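Local coordinates for OxsB protein (Bacillus megaterium, PDB 5UL3) that catalyses the oxidative ring contraction of dAMP to an oxetane aldehyde in oxetanocin A biosynthesis, as a cobalamin-dependent radical S-adenosylmethionine enzyme with a [4Fe-4S] cluster, at residues G482-E494 with H638-D651. Sequence-based numbering, arbitrary orientation.
Sequences GLDNLKENLDFLE and HFLLKYLVYNLSPD. With EDO (1,2-ethanediol), chain H.
Helix 484-493 runs roughly antiparallel to the end of helix 620-648, the short axes 143° apart and 10.7 Å at their closest, with Leu490 set against Lys642 and Leu483 against Val645. This helix-helix joint ties the AdoMet radical domain, whose core is a partial TIM barrel, to what is probably the C-terminal helix bundle. Leu483, Leu486 and Leu490 pack on Val645. Leu490 splits its two methyls: CD1 lies 3.8 Å from Lys642 CA, while CD2 packs against Leu641 CG and lies 3.5 Å from His638 CE1. Leu483 CD1 touches Leu648 CB and Ser649 CB. Polar grips close both ends. At one, the extended chain of Lys487 passes over Val645 CG1, and its NZ bonds Ser649 OG at 2.7 Å and Ser649 O at 3.2 Å; a long salt bridge goes to Asp651 OD2, while Asp651 OD1 caps Ser654 N. At the other, Glu494 OE2 takes two donors. Lys642 NZ, brought round by a bend at chi4 (71°), meets Glu494 OE2 on the syn side at 2.9 Å; a water that donates to Asp491 OD1 and Lys487 O takes a weak bond from Lys642 NZ. The His638 ring stacks on Tyr534. His638 NE2 meets the anti lone pair of Glu494 OE2 in a nearly straight bond of 2.8 Å, carboxylate and ring almost perpendicular, while His638 ND1 hydrogen-bonds 1,2-ethanediol O1 at 2.7 Å.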
ATOM      1  N   GLY A 482      18.651 -27.171  -7.163  1.00 29.77           N
ATOM      2  CA  GLY A 482      19.880 -27.269  -6.402  1.00 38.00           C
ATOM      3  C   GLY A 482      19.987 -26.175  -5.359  1.00 39.67           C
ATOM      4  O   GLY A 482      19.110 -25.326  -5.211  1.00 33.72           O
ATOM      5  N   LEU A 483      21.109 -26.185  -4.643  1.00 36.60           N
ATOM      6  CA  LEU A 483      21.338 -25.289  -3.517  1.00 37.90           C
ATOM      7  C   LEU A 483      22.173 -24.060  -3.867  1.00 31.98           C
ATOM      8  O   LEU A 483      22.341 -23.185  -3.005  1.00 36.67           O
ATOM      9  CB  LEU A 483      22.014 -26.058  -2.371  1.00 30.85           C
ATOM     10  CG  LEU A 483      21.221 -27.219  -1.763  1.00 37.17           C
ATOM     11  CD1 LEU A 483      22.081 -28.042  -0.799  1.00 39.36           C
ATOM     12  CD2 LEU A 483      19.968 -26.717  -1.051  1.00 33.91           C
ATOM     13  N   ASP A 484      22.687 -23.959  -5.100  1.00 29.51           N
ATOM     14  CA  ASP A 484      23.615 -22.879  -5.448  1.00 32.81           C
ATOM     15  C   ASP A 484      23.008 -21.501  -5.191  1.00 37.24           C
ATOM     16  O   ASP A 484      23.677 -20.607  -4.663  1.00 30.10           O
ATOM     17  CB  ASP A 484      24.037 -22.979  -6.917  1.00 38.10           C
ATOM     18  CG  ASP A 484      25.074 -24.056  -7.163  1.00 50.05           C
ATOM     19  OD1 ASP A 484      25.529 -24.685  -6.184  1.00 45.27           O
ATOM     20  OD2 ASP A 484      25.432 -24.264  -8.344  1.00 48.55           O
ATOM     21  N   ASN A 485      21.758 -21.291  -5.615  1.00 33.00           N
ATOM     22  CA  ASN A 485      21.143 -19.972  -5.435  1.00 33.22           C
ATOM     23  C   ASN A 485      20.962 -19.628  -3.958  1.00 31.41           C
ATOM     24  O   ASN A 485      21.059 -18.450  -3.587  1.00 31.82           O
ATOM     25  CB  ASN A 485      19.784 -19.895  -6.131  1.00 29.41           C
ATOM     26  CG  ASN A 485      19.881 -19.944  -7.654  1.00 34.43           C
ATOM     27  OD1 ASN A 485      18.868 -20.013  -8.324  1.00 30.43           O
ATOM     28  ND2 ASN A 485      21.094 -19.934  -8.194  1.00 35.01           N
ATOM     29  N   LEU A 486      20.700 -20.624  -3.106  1.00 28.78           N
ATOM     30  CA  LEU A 486      20.601 -20.333  -1.674  1.00 30.14           C
ATOM     31  C   LEU A 486      21.952 -19.921  -1.114  1.00 35.48           C
ATOM     32  O   LEU A 486      22.039 -18.973  -0.329  1.00 28.91           O
ATOM     33  CB  LEU A 486      20.045 -21.535  -0.903  1.00 27.00           C
ATOM     34  CG  LEU A 486      18.654 -22.064  -1.291  1.00 29.13           C
ATOM     35  CD1 LEU A 486      18.308 -23.290  -0.460  1.00 31.15           C
ATOM     36  CD2 LEU A 486      17.549 -20.980  -1.179  1.00 29.92           C
ATOM     37  N   LYS A 487      23.023 -20.621  -1.499  1.00 29.95           N
ATOM     38  CA  LYS A 487      24.351 -20.223  -1.050  1.00 32.47           C
ATOM     39  C   LYS A 487      24.684 -18.815  -1.514  1.00 29.94           C
ATOM     40  O   LYS A 487      25.257 -18.026  -0.752  1.00 30.49           O
ATOM     41  CB  LYS A 487      25.399 -21.215  -1.561  1.00 33.22           C
ATOM     42  CG  LYS A 487      25.208 -22.612  -1.015  1.00 30.85           C
ATOM     43  CD  LYS A 487      26.390 -23.521  -1.401  1.00 42.53           C
ATOM     44  CE  LYS A 487      26.290 -24.880  -0.725  1.00 47.32           C
ATOM     45  NZ  LYS A 487      27.463 -25.766  -1.041  1.00 51.88           N
ATOM     46  N   GLU A 488      24.357 -18.492  -2.767  1.00 27.73           N
ATOM     47  CA  GLU A 488      24.588 -17.143  -3.275  1.00 25.57           C
ATOM     48  C   GLU A 488      23.782 -16.118  -2.483  1.00 30.12           C
ATOM     49  O   GLU A 488      24.278 -15.031  -2.161  1.00 31.74           O
ATOM     50  CB  GLU A 488      24.229 -17.070  -4.759  1.00 31.00           C
ATOM     51  CG  GLU A 488      25.144 -17.892  -5.675  1.00 37.35           C
ATOM     52  CD  GLU A 488      24.461 -18.295  -6.981  1.00 47.45           C
ATOM     53  OE1 GLU A 488      23.443 -17.678  -7.348  1.00 41.73           O
ATOM     54  OE2 GLU A 488      24.940 -19.246  -7.643  1.00 54.81           O
ATOM     55  N   ASN A 489      22.536 -16.455  -2.158  1.00 27.32           N
ATOM     56  CA  ASN A 489      21.702 -15.553  -1.360  1.00 28.23           C
ATOM     57  C   ASN A 489      22.300 -15.317   0.020  1.00 31.70           C
ATOM     58  O   ASN A 489      22.365 -14.178   0.496  1.00 28.17           O
ATOM     59  CB  ASN A 489      20.301 -16.136  -1.234  1.00 25.53           C
ATOM     60  CG  ASN A 489      19.439 -15.817  -2.429  1.00 24.23           C
ATOM     61  OD1 ASN A 489      19.805 -14.991  -3.260  1.00 24.61           O
ATOM     62  ND2 ASN A 489      18.289 -16.461  -2.521  1.00 25.69           N
ATOM     63  N   LEU A 490      22.686 -16.398   0.700  1.00 25.03           N
ATOM     64  CA  LEU A 490      23.250 -16.282   2.039  1.00 32.96           C
ATOM     65  C   LEU A 490      24.513 -15.431   2.035  1.00 32.13           C
ATOM     66  O   LEU A 490      24.698 -14.580   2.922  1.00 31.55           O
ATOM     67  CB  LEU A 490      23.539 -17.674   2.597  1.00 30.56           C
ATOM     68  CG  LEU A 490      22.341 -18.581   2.879  1.00 28.06           C
ATOM     69  CD1 LEU A 490      22.825 -20.014   3.114  1.00 32.04           C
ATOM     70  CD2 LEU A 490      21.555 -18.066   4.099  1.00 28.78           C
ATOM     71  N   ASP A 491      25.397 -15.650   1.048  1.00 33.14           N
ATOM     72  CA  ASP A 491      26.588 -14.816   0.892  1.00 31.86           C
ATOM     73  C   ASP A 491      26.218 -13.343   0.746  1.00 32.20           C
ATOM     74  O   ASP A 491      26.782 -12.477   1.425  1.00 29.61           O
ATOM     75  CB  ASP A 491      27.395 -15.269  -0.328  1.00 34.68           C
ATOM     76  CG  ASP A 491      28.142 -16.570  -0.097  1.00 42.12           C
ATOM     77  OD1 ASP A 491      28.205 -17.029   1.064  1.00 44.36           O
ATOM     78  OD2 ASP A 491      28.669 -17.125  -1.088  1.00 51.29           O
ATOM     79  N   PHE A 492      25.291 -13.039  -0.169  1.00 29.89           N
ATOM     80  CA  PHE A 492      24.803 -11.673  -0.341  1.00 26.59           C
ATOM     81  C   PHE A 492      24.315 -11.076   0.979  1.00 26.55           C
ATOM     82  O   PHE A 492      24.687  -9.952   1.342  1.00 28.22           O
ATOM     83  CB  PHE A 492      23.674 -11.656  -1.377  1.00 26.70           C
ATOM     84  CG  PHE A 492      22.968 -10.321  -1.512  1.00 27.39           C
ATOM     85  CD1 PHE A 492      23.439  -9.348  -2.388  1.00 28.83           C
ATOM     86  CD2 PHE A 492      21.818 -10.057  -0.787  1.00 29.28           C
ATOM     87  CE1 PHE A 492      22.780  -8.129  -2.535  1.00 31.08           C
ATOM     88  CE2 PHE A 492      21.160  -8.830  -0.926  1.00 24.69           C
ATOM     89  CZ  PHE A 492      21.646  -7.871  -1.804  1.00 30.16           C
ATOM     90  N   LEU A 493      23.459 -11.812   1.691  1.00 27.89           N
ATOM     91  CA  LEU A 493      22.845 -11.321   2.919  1.00 29.03           C
ATOM     92  C   LEU A 493      23.850 -11.118   4.047  1.00 30.91           C
ATOM     93  O   LEU A 493      23.590 -10.320   4.952  1.00 28.04           O
ATOM     94  CB  LEU A 493      21.749 -12.287   3.367  1.00 27.85           C
ATOM     95  CG  LEU A 493      20.545 -12.318   2.424  1.00 25.77           C
ATOM     96  CD1 LEU A 493      19.760 -13.552   2.704  1.00 30.80           C
ATOM     97  CD2 LEU A 493      19.670 -11.068   2.634  1.00 23.68           C
ATOM     98  N   GLU A 494      24.974 -11.822   4.020  1.00 28.28           N
ATOM     99  CA  GLU A 494      26.027 -11.671   5.016  1.00 31.90           C
ATOM    100  C   GLU A 494      27.015 -10.556   4.684  1.00 31.34           C
ATOM    101  O   GLU A 494      27.904 -10.282   5.494  1.00 34.54           O
ATOM    102  CB  GLU A 494      26.772 -13.003   5.191  1.00 30.77           C
ATOM    103  CG  GLU A 494      25.943 -14.039   5.914  1.00 28.53           C
ATOM    104  CD  GLU A 494      26.456 -15.457   5.756  1.00 33.68           C
ATOM    105  OE1 GLU A 494      27.689 -15.633   5.629  1.00 41.87           O
ATOM    106  OE2 GLU A 494      25.616 -16.389   5.748  1.00 31.91           O
ATOM    107  N   HIS A 638      18.666 -16.363  10.410  1.00 25.71           N
ATOM    108  CA  HIS A 638      19.499 -16.368   9.212  1.00 30.04           C
ATOM    109  C   HIS A 638      20.422 -17.580   9.198  1.00 32.35           C
ATOM    110  O   HIS A 638      20.535 -18.289   8.189  1.00 27.61           O
ATOM    111  CB  HIS A 638      20.336 -15.095   9.108  1.00 26.25           C
ATOM    112  CG  HIS A 638      21.358 -15.170   8.015  1.00 29.02           C
ATOM    113  ND1 HIS A 638      21.049 -14.903   6.698  1.00 26.89           N
ATOM    114  CD2 HIS A 638      22.658 -15.551   8.029  1.00 28.10           C
ATOM    115  CE1 HIS A 638      22.125 -15.094   5.949  1.00 28.86           C
ATOM    116  NE2 HIS A 638      23.113 -15.490   6.732  1.00 28.76           N
ATOM    117  N   PHE A 639      21.108 -17.826  10.306  1.00 29.90           N
ATOM    118  CA  PHE A 639      22.100 -18.886  10.271  1.00 31.50           C
ATOM    119  C   PHE A 639      21.484 -20.266  10.404  1.00 32.15           C
ATOM    120  O   PHE A 639      22.172 -21.259  10.139  1.00 34.83           O
ATOM    121  CB  PHE A 639      23.168 -18.627  11.330  1.00 31.52           C
ATOM    122  CG  PHE A 639      24.102 -17.524  10.949  1.00 34.00           C
ATOM    123  CD1 PHE A 639      24.998 -17.697   9.902  1.00 31.38           C
ATOM    124  CD2 PHE A 639      24.058 -16.302  11.591  1.00 38.01           C
ATOM    125  CE1 PHE A 639      25.857 -16.666   9.516  1.00 34.88           C
ATOM    126  CE2 PHE A 639      24.901 -15.267  11.206  1.00 33.49           C
ATOM    127  CZ  PHE A 639      25.802 -15.446  10.172  1.00 36.96           C
ATOM    128  N   LEU A 640      20.199 -20.350  10.753  1.00 26.07           N
ATOM    129  CA  LEU A 640      19.479 -21.608  10.606  1.00 32.76           C
ATOM    130  C   LEU A 640      19.580 -22.128   9.180  1.00 30.90           C
ATOM    131  O   LEU A 640      19.928 -23.293   8.952  1.00 28.75           O
ATOM    132  CB  LEU A 640      18.013 -21.435  10.984  1.00 26.21           C
ATOM    133  CG  LEU A 640      17.122 -22.559  10.457  1.00 31.64           C
ATOM    134  CD1 LEU A 640      17.344 -23.890  11.249  1.00 29.01           C
ATOM    135  CD2 LEU A 640      15.658 -22.148  10.463  1.00 31.69           C
ATOM    136  N   LEU A 641      19.258 -21.277   8.198  1.00 28.12           N
ATOM    137  CA  LEU A 641      19.314 -21.724   6.812  1.00 29.16           C
ATOM    138  C   LEU A 641      20.742 -22.050   6.388  1.00 32.10           C
ATOM    139  O   LEU A 641      20.971 -23.018   5.651  1.00 33.24           O
ATOM    140  CB  LEU A 641      18.706 -20.675   5.883  1.00 23.57           C
ATOM    141  CG  LEU A 641      18.646 -21.122   4.427  1.00 29.24           C
ATOM    142  CD1 LEU A 641      17.988 -22.491   4.340  1.00 33.82           C
ATOM    143  CD2 LEU A 641      17.867 -20.090   3.605  1.00 30.45           C
ATOM    144  N   LYS A 642      21.718 -21.256   6.835  1.00 30.43           N
ATOM    145  CA  LYS A 642      23.103 -21.577   6.515  1.00 37.79           C
ATOM    146  C   LYS A 642      23.486 -22.930   7.106  1.00 35.12           C
ATOM    147  O   LYS A 642      24.178 -23.727   6.460  1.00 34.77           O
ATOM    148  CB  LYS A 642      24.033 -20.473   7.018  1.00 31.42           C
ATOM    149  CG  LYS A 642      25.445 -20.565   6.476  1.00 30.71           C
ATOM    150  CD  LYS A 642      26.287 -19.387   6.932  1.00 38.52           C
ATOM    151  CE  LYS A 642      27.489 -19.157   6.015  1.00 40.43           C
ATOM    152  NZ  LYS A 642      27.176 -18.612   4.638  1.00 37.58           N
ATOM    153  N   TYR A 643      22.976 -23.225   8.301  1.00 31.77           N
ATOM    154  CA  TYR A 643      23.228 -24.507   8.950  1.00 34.13           C
ATOM    155  C   TYR A 643      22.554 -25.655   8.205  1.00 42.71           C
ATOM    156  O   TYR A 643      23.158 -26.722   8.027  1.00 38.29           O
ATOM    157  CB  TYR A 643      22.745 -24.423  10.393  1.00 31.68           C
ATOM    158  CG  TYR A 643      22.999 -25.640  11.253  1.00 35.97           C
ATOM    159  CD1 TYR A 643      24.286 -25.998  11.621  1.00 38.97           C
ATOM    160  CD2 TYR A 643      21.945 -26.397  11.729  1.00 36.00           C
ATOM    161  CE1 TYR A 643      24.517 -27.107  12.433  1.00 42.22           C
ATOM    162  CE2 TYR A 643      22.164 -27.504  12.548  1.00 39.83           C
ATOM    163  CZ  TYR A 643      23.447 -27.854  12.889  1.00 45.01           C
ATOM    164  OH  TYR A 643      23.650 -28.957  13.691  1.00 43.55           O
ATOM    165  N   LEU A 644      21.304 -25.464   7.769  1.00 31.14           N
ATOM    166  CA  LEU A 644      20.627 -26.505   6.996  1.00 33.58           C
ATOM    167  C   LEU A 644      21.350 -26.786   5.680  1.00 41.47           C
ATOM    168  O   LEU A 644      21.535 -27.951   5.303  1.00 37.33           O
ATOM    169  CB  LEU A 644      19.170 -26.112   6.739  1.00 32.52           C
ATOM    170  CG  LEU A 644      18.238 -26.080   7.958  1.00 31.98           C
ATOM    171  CD1 LEU A 644      16.889 -25.445   7.605  1.00 28.84           C
ATOM    172  CD2 LEU A 644      18.031 -27.477   8.485  1.00 41.61           C
ATOM    173  N   VAL A 645      21.771 -25.735   4.970  1.00 32.40           N
ATOM    174  CA  VAL A 645      22.470 -25.916   3.698  1.00 35.51           C
ATOM    175  C   VAL A 645      23.835 -26.556   3.934  1.00 41.52           C
ATOM    176  O   VAL A 645      24.300 -27.383   3.136  1.00 40.72           O
ATOM    177  CB  VAL A 645      22.590 -24.571   2.953  1.00 36.85           C
ATOM    178  CG1 VAL A 645      23.502 -24.694   1.708  1.00 33.07           C
ATOM    179  CG2 VAL A 645      21.214 -24.070   2.538  1.00 35.70           C
ATOM    180  N   TYR A 646      24.496 -26.187   5.034  1.00 35.67           N
ATOM    181  CA  TYR A 646      25.775 -26.801   5.372  1.00 45.51           C
ATOM    182  C   TYR A 646      25.632 -28.301   5.581  1.00 46.53           C
ATOM    183  O   TYR A 646      26.486 -29.082   5.145  1.00 41.77           O
ATOM    184  CB  TYR A 646      26.360 -26.166   6.629  1.00 38.42           C
ATOM    185  CG  TYR A 646      27.711 -26.739   6.983  1.00 45.97           C
ATOM    186  CD1 TYR A 646      28.863 -26.278   6.354  1.00 44.50           C
ATOM    187  CD2 TYR A 646      27.837 -27.750   7.931  1.00 47.88           C
ATOM    188  CE1 TYR A 646      30.105 -26.802   6.665  1.00 50.78           C
ATOM    189  CE2 TYR A 646      29.077 -28.281   8.248  1.00 44.32           C
ATOM    190  CZ  TYR A 646      30.205 -27.801   7.612  1.00 50.84           C
ATOM    191  OH  TYR A 646      31.438 -28.327   7.921  1.00 58.72           O
ATOM    192  N   ASN A 647      24.563 -28.720   6.261  1.00 38.44           N
ATOM    193  CA  ASN A 647      24.374 -30.132   6.552  1.00 43.70           C
ATOM    194  C   ASN A 647      23.981 -30.920   5.316  1.00 53.03           C
ATOM    195  O   ASN A 647      24.058 -32.154   5.330  1.00 47.02           O
ATOM    196  CB  ASN A 647      23.329 -30.298   7.650  1.00 38.29           C
ATOM    197  CG  ASN A 647      23.933 -30.188   9.047  1.00 56.73           C
ATOM    198  OD1 ASN A 647      24.597 -31.112   9.517  1.00 61.23           O
ATOM    199  ND2 ASN A 647      23.710 -29.054   9.713  1.00 44.01           N
ATOM    200  N   LEU A 648      23.568 -30.238   4.251  1.00 35.60           N
ATOM    201  CA  LEU A 648      23.302 -30.881   2.974  1.00 41.43           C
ATOM    202  C   LEU A 648      24.481 -30.801   2.024  1.00 43.42           C
ATOM    203  O   LEU A 648      24.663 -31.701   1.201  1.00 40.45           O
ATOM    204  CB  LEU A 648      22.086 -30.244   2.292  1.00 44.77           C
ATOM    205  CG  LEU A 648      20.738 -30.266   3.007  1.00 43.45           C
ATOM    206  CD1 LEU A 648      19.765 -29.344   2.276  1.00 36.84           C
ATOM    207  CD2 LEU A 648      20.192 -31.667   3.060  1.00 45.21           C
ATOM    208  N   SER A 649      25.285 -29.748   2.131  1.00 36.19           N
ATOM    209  CA  SER A 649      26.335 -29.461   1.157  1.00 44.35           C
ATOM    210  C   SER A 649      27.413 -28.656   1.863  1.00 45.71           C
ATOM    211  O   SER A 649      27.527 -27.438   1.690  1.00 43.16           O
ATOM    212  CB  SER A 649      25.771 -28.710  -0.052  1.00 44.61           C
ATOM    213  OG  SER A 649      26.781 -28.342  -0.973  1.00 51.43           O
ATOM    214  N   PRO A 650      28.231 -29.310   2.683  1.00 45.11           N
ATOM    215  CA  PRO A 650      29.246 -28.573   3.442  1.00 45.35           C
ATOM    216  C   PRO A 650      30.341 -28.018   2.544  1.00 53.26           C
ATOM    217  O   PRO A 650      30.638 -28.555   1.472  1.00 45.74           O
ATOM    218  CB  PRO A 650      29.797 -29.621   4.417  1.00 47.26           C
ATOM    219  CG  PRO A 650      29.497 -30.936   3.775  1.00 44.98           C
ATOM    220  CD  PRO A 650      28.218 -30.748   3.006  1.00 43.55           C
ATOM    221  N   ASP A 651      30.907 -26.896   2.983  1.00 46.26           N
ATOM    222  CA  ASP A 651      32.128 -26.336   2.426  1.00 42.63           C
ATOM    223  C   ASP A 651      32.883 -25.680   3.570  1.00 50.66           C
ATOM    224  O   ASP A 651      32.312 -25.397   4.626  1.00 44.65           O
ATOM    225  CB  ASP A 651      31.856 -25.332   1.294  1.00 49.82           C
ATOM    226  CG  ASP A 651      30.992 -24.163   1.737  1.00 57.96           C
ATOM    227  OD1 ASP A 651      31.522 -23.228   2.375  1.00 53.92           O
ATOM    228  OD2 ASP A 651      29.781 -24.178   1.434  1.00 54.48           O
TER
HETATM  229  C1  EDO H 807      17.758 -14.647   5.386  1.00 38.12           C
HETATM  230  O1  EDO H 807      18.791 -13.783   5.876  1.00 36.37           O
HETATM  231  C2  EDO H 807      16.776 -13.777   4.598  1.00 34.41           C
HETATM  232  O2  EDO H 807      15.793 -14.622   4.011  1.00 30.58           O
HETATM  233  O   HOH W   1      26.932 -19.249   1.371  1.00 53.89           O